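Local coordinates for malonyl CoA-acyl carrier protein transacylase (Staphylococcus aureus, PDB 3IM9) that catalyses transfer of the malonyl group from malonyl-CoA to holo acyl carrier protein, supplying malonyl-ACP for fatty acid biosynthesis, at residues A[139-144]-A[194-199]; A[167-172]-A[291-296]. All blocks are in the same frame, centred on the assembly; numbering follows the deposited sequence.

Contact 1: A[139-144]-A[194-199]; sequences AVLGLD and AKRVMP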
loop_
_atom_site.group_PDB
_atom_site.type_symbol
_atom_site.label_atom_id
_atom_site.label_comp_id
_atom_site.label_asym_id
_atom_site.label_seq_id
_atom_site.Cartn_x
_atom_site.Cartn_y
_atom_site.Cartn_z
ATOM N N ALA A 139 -4.691 14.379 -4.567
ATOM C CA ALA A 139 -3.261 14.547 -4.221
ATOM C C ALA A 139 -2.918 16.041 -4.200
ATOM O O ALA A 139 -3.110 16.735 -5.184
ATOM C CB ALA A 139 -2.420 13.812 -5.284
ATOM N N VAL A 140 -2.376 16.465 -3.068
ATOM C CA VAL A 140 -1.912 17.891 -2.966
ATOM C C VAL A 140 -0.383 17.846 -3.170
ATOM O O VAL A 140 0.337 17.167 -2.387
ATOM C CB VAL A 140 -2.272 18.467 -1.617
ATOM C CG1 VAL A 140 -1.741 19.914 -1.542
ATOM C CG2 VAL A 140 -3.782 18.370 -1.330
ATOM N N LEU A 141 0.085 18.546 -4.206
ATOM C CA LEU A 141 1.511 18.459 -4.524
ATOM C C LEU A 141 2.111 19.805 -4.181
ATOM O O LEU A 141 1.548 20.840 -4.497
ATOM C CB LEU A 141 1.741 18.146 -5.978
ATOM C CG LEU A 141 1.019 16.849 -6.430
ATOM C CD1 LEU A 141 1.307 16.551 -7.888
ATOM C CD2 LEU A 141 1.331 15.565 -5.570
ATOM N N GLY A 142 3.333 19.774 -3.665
ATOM C CA GLY A 142 4.126 21.008 -3.554
ATOM C C GLY A 142 3.977 21.753 -2.258
ATOM O O GLY A 142 4.540 22.864 -2.111
ATOM N N LEU A 143 3.264 21.204 -1.274
ATOM C CA LEU A 143 3.078 21.912 -0.019
ATOM C C LEU A 143 3.576 21.130 1.148
ATOM O O LEU A 143 3.409 19.929 1.182
ATOM C CB LEU A 143 1.566 22.238 0.216
ATOM C CG LEU A 143 0.989 23.335 -0.612
ATOM C CD1 LEU A 143 -0.511 23.461 -0.248
ATOM C CD2 LEU A 143 1.713 24.693 -0.319
ATOM N N ASP A 144 4.124 21.789 2.163
ATOM C CA ASP A 144 4.518 21.080 3.385
ATOM C C ASP A 144 3.300 20.484 4.106
ATOM O O ASP A 144 2.190 20.999 3.978
ATOM C CB ASP A 144 5.283 22.014 4.324
ATOM C CG ASP A 144 6.755 22.112 3.976
ATOM O OD1 ASP A 144 7.211 21.352 3.095
ATOM O OD2 ASP A 144 7.457 22.949 4.582
ATOM N N ALA A 194 -0.640 25.449 -3.746
ATOM C CA ALA A 194 -0.266 24.098 -4.114
ATOM C C ALA A 194 0.229 24.164 -5.551
ATOM O O ALA A 194 -0.318 24.918 -6.363
ATOM C CB ALA A 194 -1.518 23.106 -4.124
ATOM N N LYS A 195 1.256 23.367 -5.862
ATOM C CA LYS A 195 1.715 23.224 -7.247
ATOM C C LYS A 195 0.606 22.599 -8.084
ATOM O O LYS A 195 0.351 23.012 -9.221
ATOM C CB LYS A 195 2.931 22.336 -7.360
ATOM C CG LYS A 195 3.543 22.234 -8.749
ATOM C CD LYS A 195 4.385 23.503 -8.974
ATOM C CE LYS A 195 5.178 23.496 -10.305
ATOM N NZ LYS A 195 5.858 24.848 -10.237
ATOM N N ARG A 196 -0.087 21.618 -7.520
ATOM C CA ARG A 196 -1.200 20.992 -8.226
ATOM C C ARG A 196 -2.050 20.134 -7.300
ATOM O O ARG A 196 -1.522 19.318 -6.543
ATOM C CB ARG A 196 -0.684 20.151 -9.396
ATOM C CG ARG A 196 -1.153 18.705 -9.373
ATOM C CD ARG A 196 -2.011 18.382 -10.585
ATOM N NE ARG A 196 -1.238 17.749 -11.650
ATOM C CZ ARG A 196 -1.770 17.022 -12.627
ATOM N NH1 ARG A 196 -0.991 16.483 -13.554
ATOM N NH2 ARG A 196 -3.081 16.832 -12.678
ATOM N N VAL A 197 -3.367 20.313 -7.360
ATOM C CA VAL A 197 -4.262 19.505 -6.530
ATOM C C VAL A 197 -4.988 18.604 -7.557
ATOM O O VAL A 197 -5.799 19.095 -8.377
ATOM C CB VAL A 197 -5.248 20.271 -5.693
ATOM C CG1 VAL A 197 -6.173 19.232 -4.890
ATOM C CG2 VAL A 197 -4.527 21.138 -4.675
ATOM N N MET A 198 -4.625 17.321 -7.576
ATOM C CA MET A 198 -5.188 16.350 -8.557
ATOM C C MET A 198 -6.272 15.509 -7.900
ATOM O O MET A 198 -5.968 14.754 -6.999
ATOM C CB MET A 198 -3.980 15.461 -8.986
ATOM C CG MET A 198 -4.421 14.490 -10.011
ATOM S SD MET A 198 -3.230 13.030 -10.149
ATOM C CE MET A 198 -2.066 13.871 -11.205
ATOM N N PRO A 199 -7.559 15.634 -8.341
ATOM C CA PRO A 199 -8.548 14.741 -7.812
ATOM C C PRO A 199 -8.181 13.359 -8.336
ATOM O O PRO A 199 -7.705 13.253 -9.509
ATOM C CB PRO A 199 -9.865 15.254 -8.498
ATOM C CG PRO A 199 -9.451 15.911 -9.737
ATOM C CD PRO A 199 -8.039 16.432 -9.484
#
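Strands 135-141 and 196-199 pair antiparallel through A139-M198, V140-V197 and L141-R196, at the edge of the ferredoxin-like sheet that forms the small subdomain of FabD-type acyltransferases. A139 and M198 form a hydrogen-bonded pair, A139 N giving to M198 O at 2.8 Å and M198 N returning to A139 O at 2.9 Å. Next, L141 N binds R196 O at 2.9 Å. At the end of the ladder a classic beta bulge sets K195 and R196 together against L141. Here K195 N reaches L141 O at 2.9 Å, with a more bent N-H...O angle of 131°.

The two faces of this ribbon differ. On the face of V140 and V197, V140 stands with CG1 anti to the backbone N (chi1 178°), and this methyl touches A194 CB at 4.1 Å. Just beyond the strand end, L143 brings CD1 to the same A194 CB, at 4.0 Å, so two branched side chains converge on one small methyl. V140 and V197 both rest on L185 of helix 179-188, while V140 and L143 reach V148 of helix 145-155. The other face carries A139, L141, R196 and M198. L141 and R196 run side by side in the same direction, L141 CD1 meeting R196 CG at 3.6 Å. Farther out, M198 CE lies 3.4 Å above the plane of the R196 guanidinium, over its centre.

Backbone bonds thus hold the edge strand in place, while apolar side chains pack the face turned to helices 145-155 and 179-188 and the aliphatic part of an exposed arginine extends the packing on the other.

Contact 2: A[167-172]-A[291-296]; sequences INCPGQ and IKKINR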
loop_
_atom_site.group_PDB
_atom_site.type_symbol
_atom_site.label_atom_id
_atom_site.label_comp_id
_atom_site.label_asym_id
_atom_site.label_seq_id
_atom_site.Cartn_x
_atom_site.Cartn_y
_atom_site.Cartn_z
ATOM N N ILE A 167 0.423 10.120 3.543
ATOM C CA ILE A 167 1.540 11.023 3.793
ATOM C C ILE A 167 2.766 10.387 3.102
ATOM O O ILE A 167 3.393 9.520 3.645
ATOM C CB ILE A 167 1.805 11.137 5.316
ATOM C CG1 ILE A 167 0.505 11.501 6.101
ATOM C CG2 ILE A 167 2.836 12.208 5.523
ATOM C CD1 ILE A 167 -0.257 12.661 5.674
ATOM N N ASN A 168 2.949 10.743 1.856
ATOM C CA ASN A 168 3.808 9.970 0.925
ATOM C C ASN A 168 5.247 10.399 0.868
ATOM O O ASN A 168 6.121 9.544 0.979
ATOM C CB ASN A 168 3.165 9.941 -0.482
ATOM C CG ASN A 168 1.880 9.109 -0.500
ATOM O OD1 ASN A 168 1.601 8.355 0.433
ATOM N ND2 ASN A 168 1.144 9.200 -1.614
ATOM N N CYS A 169 5.506 11.669 0.598
ATOM C CA CYS A 169 6.893 12.186 0.590
ATOM C C CYS A 169 6.777 13.687 0.708
ATOM O O CYS A 169 5.696 14.248 0.614
ATOM C CB CYS A 169 7.653 11.770 -0.677
ATOM S SG CYS A 169 7.042 12.487 -2.222
ATOM N N PRO A 170 7.860 14.376 0.983
ATOM C CA PRO A 170 7.794 15.846 0.957
ATOM C C PRO A 170 7.219 16.321 -0.333
ATOM O O PRO A 170 7.688 15.916 -1.454
ATOM C CB PRO A 170 9.288 16.232 1.035
ATOM C CG PRO A 170 9.878 15.152 1.865
ATOM C CD PRO A 170 9.232 13.862 1.247
ATOM N N GLY A 171 6.142 17.139 -0.236
ATOM C CA GLY A 171 5.469 17.667 -1.440
ATOM C C GLY A 171 4.416 16.765 -2.043
ATOM O O GLY A 171 3.948 17.036 -3.095
ATOM N N GLN A 172 4.127 15.605 -1.388
ATOM C CA GLN A 172 3.028 14.797 -1.944
ATOM C C GLN A 172 2.214 14.260 -0.759
ATOM O O GLN A 172 2.615 13.327 -0.059
ATOM C CB GLN A 172 3.559 13.648 -2.775
ATOM C CG GLN A 172 2.354 12.803 -3.367
ATOM C CD GLN A 172 2.846 11.606 -4.136
ATOM O OE1 GLN A 172 3.704 11.745 -5.088
ATOM N NE2 GLN A 172 2.313 10.485 -3.846
ATOM N N ILE A 291 10.599 7.148 -1.741
ATOM C CA ILE A 291 11.759 7.068 -0.806
ATOM C C ILE A 291 12.898 7.961 -1.271
ATOM O O ILE A 291 13.536 8.592 -0.416
ATOM C CB ILE A 291 12.177 5.652 -0.593
ATOM C CG1 ILE A 291 11.050 4.932 0.148
ATOM C CG2 ILE A 291 13.479 5.583 0.257
ATOM C CD1 ILE A 291 11.241 3.417 0.292
ATOM N N LYS A 292 13.124 8.039 -2.583
ATOM C CA LYS A 292 14.166 8.919 -3.108
ATOM C C LYS A 292 13.948 10.361 -2.664
ATOM O O LYS A 292 14.933 11.068 -2.391
ATOM C CB LYS A 292 14.206 8.798 -4.648
ATOM C CG LYS A 292 15.265 9.721 -5.348
ATOM C CD LYS A 292 16.681 9.525 -4.882
ATOM C CE LYS A 292 17.221 8.113 -5.294
ATOM N NZ LYS A 292 18.599 7.907 -4.747
ATOM N N LYS A 293 12.718 10.822 -2.560
ATOM C CA LYS A 293 12.418 12.184 -2.121
ATOM C C LYS A 293 12.542 12.338 -0.634
ATOM O O LYS A 293 12.674 13.427 -0.129
ATOM C CB LYS A 293 10.996 12.607 -2.588
ATOM C CG LYS A 293 10.957 12.855 -4.128
ATOM C CD LYS A 293 9.509 12.961 -4.769
ATOM C CE LYS A 293 9.431 12.562 -6.307
ATOM N NZ LYS A 293 8.123 11.923 -6.767
ATOM N N ILE A 294 12.428 11.235 0.083
ATOM C CA ILE A 294 12.575 11.220 1.565
ATOM C C ILE A 294 14.066 11.201 1.948
ATOM O O ILE A 294 14.481 11.896 2.894
ATOM C CB ILE A 294 11.838 10.016 2.210
ATOM C CG1 ILE A 294 10.309 10.237 2.026
ATOM C CG2 ILE A 294 12.169 9.876 3.772
ATOM C CD1 ILE A 294 9.470 8.953 2.181
ATOM N N ASN A 295 14.830 10.312 1.313
ATOM C CA ASN A 295 16.265 10.188 1.625
ATOM C C ASN A 295 17.008 9.803 0.366
ATOM O O ASN A 295 16.789 8.731 -0.220
ATOM C CB ASN A 295 16.486 9.156 2.748
ATOM C CG ASN A 295 17.934 9.081 3.145
ATOM O OD1 ASN A 295 18.809 8.835 2.273
ATOM N ND2 ASN A 295 18.182 9.187 4.459
ATOM N N ARG A 296 17.883 10.688 -0.094
ATOM C CA ARG A 296 18.554 10.452 -1.364
ATOM C C ARG A 296 19.786 9.579 -1.293
ATOM O O ARG A 296 20.353 9.301 -2.339
ATOM C CB ARG A 296 18.907 11.787 -2.077
ATOM C CG ARG A 296 19.816 12.665 -1.262
ATOM C CD ARG A 296 20.383 13.879 -2.055
ATOM N NE ARG A 296 19.388 14.944 -2.314
ATOM C CZ ARG A 296 19.685 16.229 -2.540
ATOM N NH1 ARG A 296 20.945 16.646 -2.523
ATOM N NH2 ARG A 296 18.723 17.110 -2.786
#
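C169 and I294 bring their backbones together, CA to CA 5.8 Å, where the type II beta turn between strands 162-169 and 172-176 of the ferredoxin-like subdomain meets the last turn of helix 286-294, which precedes strand 299-303 of the parallel sheet. The turn runs from C169 to Q172, closed by Q172 N to C169 O at 2.9 Å, and a classic beta bulge places N168 and C169 both opposite Q172. Side-chain packing joins the hairpin to the helix.

C169 points at the helix, with SG between its own backbone N and carbonyl carbon (chi1 67°). There the sulfur lies against the aliphatic part of K293, 3.6 Å from K293 CD, while C169 CB sits 3.9 Å from K293 CB. P170 sets its ring carbons CD and CG near the backbone oxygen of K293, P170 CD lying 3.7 Å from K293 O. The P170 ring and the I294 side chain cross at about a right angle, P170 CD meeting I294 CG1 at 3.9 Å. L290, one turn earlier in the helix, also touches C169 and Q172. The far end of I294 covers a buried carbonyl oxygen that has no polar partner: I294 CD1 lies 3.6 Å from N168 O.

In the fold
Contacts 1 and 2 sit 14 Å apart, centre to centre, and both reach one sheet, in which strand 172-176 lies between 135-141 and 162-169. They touch directly: G142 N and G171 O, 2.9 Å apart, probably form a hydrogen bond, and L141 CD2 packs on Q172 CG at 3.7 Å. Contact 1 adds the outermost strand, 196-199, on one side of this sheet, away from the active site and the calcium ion, whereas contact 2 joins the sheet's hairpin to helix 286-294. The side chain of N168 lies about 8 Å from that of S97 and about 9 Å from that of H207, the probable active-site residues, and about 5 Å from a bound sulfate.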